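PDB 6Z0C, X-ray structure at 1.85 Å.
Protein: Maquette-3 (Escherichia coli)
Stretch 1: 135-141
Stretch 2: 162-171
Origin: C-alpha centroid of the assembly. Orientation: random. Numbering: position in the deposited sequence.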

# COMPACT_ATOMS: atom_id res chain seq x y z
N ASP A 135 9.82 -11.84 -1.37
CA ASP A 135 9.85 -12.99 -0.43
C ASP A 135 8.81 -14.04 -0.86
O ASP A 135 9.11 -15.25 -0.75
CB ASP A 135 9.65 -12.52 1.01
CG ASP A 135 10.84 -11.76 1.57
OD1 ASP A 135 11.93 -11.83 0.97
OD2 ASP A 135 10.67 -11.09 2.60
N GLU A 136 7.64 -13.62 -1.35
CA GLU A 136 6.58 -14.54 -1.84
C GLU A 136 7.10 -15.27 -3.08
O GLU A 136 6.95 -16.50 -3.15
CB GLU A 136 5.28 -13.80 -2.17
CG GLU A 136 4.63 -13.14 -0.96
CD GLU A 136 3.92 -14.06 0.02
OE1 GLU A 136 3.08 -13.55 0.79
OE2 GLU A 136 4.21 -15.27 0.04
N GLU A 137 7.71 -14.54 -4.03
CA GLU A 137 8.28 -15.11 -5.27
C GLU A 137 9.37 -16.13 -4.93
O GLU A 137 9.42 -17.18 -5.61
CB GLU A 137 8.86 -14.00 -6.16
CG GLU A 137 7.78 -13.15 -6.80
CD GLU A 137 8.31 -12.03 -7.68
OE1 GLU A 137 7.69 -11.77 -8.71
OE2 GLU A 137 9.33 -11.42 -7.31
N LYS A 138 10.21 -15.84 -3.94
CA LYS A 138 11.30 -16.75 -3.50
C LYS A 138 10.70 -18.03 -2.92
O LYS A 138 11.21 -19.12 -3.24
CB LYS A 138 12.20 -16.09 -2.45
CG LYS A 138 13.16 -15.04 -2.99
CD LYS A 138 14.03 -14.45 -1.92
CE LYS A 138 14.97 -13.38 -2.46
NZ LYS A 138 15.50 -12.54 -1.36
N PHE A 139 9.66 -17.92 -2.09
CA PHE A 139 9.05 -19.11 -1.46
C PHE A 139 8.44 -20.00 -2.54
O PHE A 139 8.58 -21.23 -2.45
CB PHE A 139 8.02 -18.77 -0.39
CG PHE A 139 7.45 -20.03 0.20
CD1 PHE A 139 8.27 -20.91 0.89
CD2 PHE A 139 6.13 -20.40 -0.03
CE1 PHE A 139 7.77 -22.10 1.39
CE2 PHE A 139 5.64 -21.59 0.47
CZ PHE A 139 6.46 -22.44 1.18
N ILE A 140 7.77 -19.40 -3.53
CA ILE A 140 7.14 -20.15 -4.67
C ILE A 140 8.22 -20.96 -5.40
O ILE A 140 7.96 -22.14 -5.69
CB ILE A 140 6.38 -19.19 -5.60
CG1 ILE A 140 5.02 -18.84 -5.00
CG2 ILE A 140 6.27 -19.76 -7.01
CD1 ILE A 140 4.10 -18.12 -5.94
N GLU A 141 9.37 -20.36 -5.68
CA GLU A 141 10.48 -21.04 -6.40
C GLU A 141 10.96 -22.23 -5.54
O GLU A 141 11.22 -23.30 -6.11
CB GLU A 141 11.57 -20.02 -6.75
CG GLU A 141 11.10 -19.02 -7.80
CD GLU A 141 11.89 -17.73 -7.96
OE1 GLU A 141 12.98 -17.61 -7.35
OE2 GLU A 141 11.42 -16.84 -8.69
N LYS A 162 -0.63 -19.21 -3.03
CA LYS A 162 0.53 -18.28 -3.07
C LYS A 162 0.52 -17.50 -4.38
O LYS A 162 0.82 -16.30 -4.35
CB LYS A 162 1.85 -19.03 -2.87
CG LYS A 162 2.15 -19.43 -1.43
CD LYS A 162 2.15 -18.26 -0.48
CE LYS A 162 2.94 -18.51 0.78
NZ LYS A 162 2.90 -17.32 1.67
N LEU A 163 0.16 -18.15 -5.50
CA LEU A 163 0.06 -17.49 -6.83
C LEU A 163 -1.03 -16.40 -6.80
O LEU A 163 -0.81 -15.33 -7.40
CB LEU A 163 -0.20 -18.55 -7.90
CG LEU A 163 0.99 -19.46 -8.20
CD1 LEU A 163 0.58 -20.62 -9.09
CD2 LEU A 163 2.13 -18.69 -8.85
N GLN A 164 -2.15 -16.65 -6.10
CA GLN A 164 -3.25 -15.65 -5.95
C GLN A 164 -2.77 -14.50 -5.06
O GLN A 164 -3.09 -13.34 -5.39
CB GLN A 164 -4.51 -16.30 -5.37
CG GLN A 164 -5.58 -15.30 -4.95
CD GLN A 164 -6.05 -14.42 -6.08
OE1 GLN A 164 -6.05 -14.80 -7.25
NE2 GLN A 164 -6.48 -13.21 -5.74
N VAL A 165 -2.05 -14.80 -3.97
CA VAL A 165 -1.47 -13.77 -3.05
C VAL A 165 -0.59 -12.81 -3.86
O VAL A 165 -0.71 -11.59 -3.67
CB VAL A 165 -0.66 -14.42 -1.90
CG1 VAL A 165 0.32 -13.44 -1.27
CG2 VAL A 165 -1.58 -15.00 -0.84
N ILE A 166 0.26 -13.35 -4.74
CA ILE A 166 1.23 -12.53 -5.53
C ILE A 166 0.45 -11.60 -6.47
O ILE A 166 0.84 -10.42 -6.55
CB ILE A 166 2.25 -13.42 -6.25
CG1 ILE A 166 3.37 -13.82 -5.28
CG2 ILE A 166 2.80 -12.74 -7.49
CD1 ILE A 166 4.25 -14.93 -5.78
N LYS A 167 -0.61 -12.09 -7.11
CA LYS A 167 -1.48 -11.26 -8.00
C LYS A 167 -1.99 -10.04 -7.22
O LYS A 167 -1.94 -8.92 -7.77
CB LYS A 167 -2.69 -12.04 -8.53
CG LYS A 167 -2.41 -12.98 -9.69
CD LYS A 167 -3.67 -13.58 -10.28
CE LYS A 167 -3.41 -14.51 -11.45
NZ LYS A 167 -2.90 -15.82 -10.99
N GLN A 168 -2.47 -10.26 -5.99
CA GLN A 168 -3.05 -9.20 -5.12
C GLN A 168 -1.95 -8.23 -4.66
O GLN A 168 -2.24 -7.02 -4.59
CB GLN A 168 -3.77 -9.83 -3.92
CG GLN A 168 -5.01 -10.61 -4.32
CD GLN A 168 -5.72 -11.23 -3.14
OE1 GLN A 168 -6.16 -12.37 -3.19
NE2 GLN A 168 -5.82 -10.48 -2.05
N GLN A 169 -0.74 -8.71 -4.37
CA GLN A 169 0.38 -7.82 -3.94
C GLN A 169 0.81 -6.93 -5.11
O GLN A 169 1.12 -5.76 -4.85
CB GLN A 169 1.53 -8.63 -3.34
CG GLN A 169 1.31 -8.95 -1.87
CD GLN A 169 2.20 -10.06 -1.38
OE1 GLN A 169 2.85 -10.75 -2.16
NE2 GLN A 169 2.25 -10.24 -0.07
N ARG A 170 0.81 -7.43 -6.34
CA ARG A 170 1.11 -6.61 -7.55
C ARG A 170 0.00 -5.57 -7.75
O ARG A 170 0.31 -4.45 -8.18
CB ARG A 170 1.22 -7.48 -8.80
CG ARG A 170 2.42 -8.41 -8.77
CD ARG A 170 2.82 -8.82 -10.17
NE ARG A 170 3.68 -9.98 -10.12
CZ ARG A 170 4.97 -9.97 -9.79
NH1 ARG A 170 5.58 -8.84 -9.48
NH2 ARG A 170 5.64 -11.10 -9.79
N GLU A 171 -1.24 -5.95 -7.48
CA GLU A 171 -2.41 -5.04 -7.55
C GLU A 171 -2.21 -3.91 -6.53
O GLU A 171 -2.43 -2.74 -6.88
CB GLU A 171 -3.71 -5.83 -7.32
CG GLU A 171 -4.87 -5.34 -8.16
CD GLU A 171 -4.65 -5.39 -9.66
OE1 GLU A 171 -4.55 -6.51 -10.20
OE2 GLU A 171 -4.56 -4.32 -10.28

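Both stretches are helical throughout, and they run nearly antiparallel, with 159° between their N-to-C directions and a closest axial approach of 10.1 Å. The register is marked by two pairs: Glu136 CA lies 6.8 Å from Ile166 CA, and Ile140 CA lies 7.1 Å from Lys162 CA. Together the stretches bury 467 Å².

Glu136 dominates its side of the contact. Its side chain, with chi1 and chi2 both m, is a knob among Lys162, Val165, Ile166 and Gln169, where its methylenes pack against the neighbouring side chains: Glu136 CB is 3.6 Å from Ile166 CG1. Buried carboxylate needs compensation, and Lys162 supplies it through a salt bridge, NZ to Glu136 OE2 at 2.9 Å; Glu136 OE1 is satisfied elsewhere in the structure. The aliphatic part of Lys162 also serves packing, its CE lying 3.8 Å from Phe139 CD2 and its CB 3.8 Å from Ile140 CG1. Gln169 OE1, by contrast, is buried without a polar partner.

Ile140 CD1 touches two apolar side chains, 3.2 Å from Ile166 CD1, a tight contact, and 3.6 Å from Leu163 CD2. The long side chains of Glu137 and Arg170 leave their backbones sideways yet converge in a salt bridge, with Arg170 NH2 a very short 2.4 Å from Glu137 OE1, near the guanidinium plane.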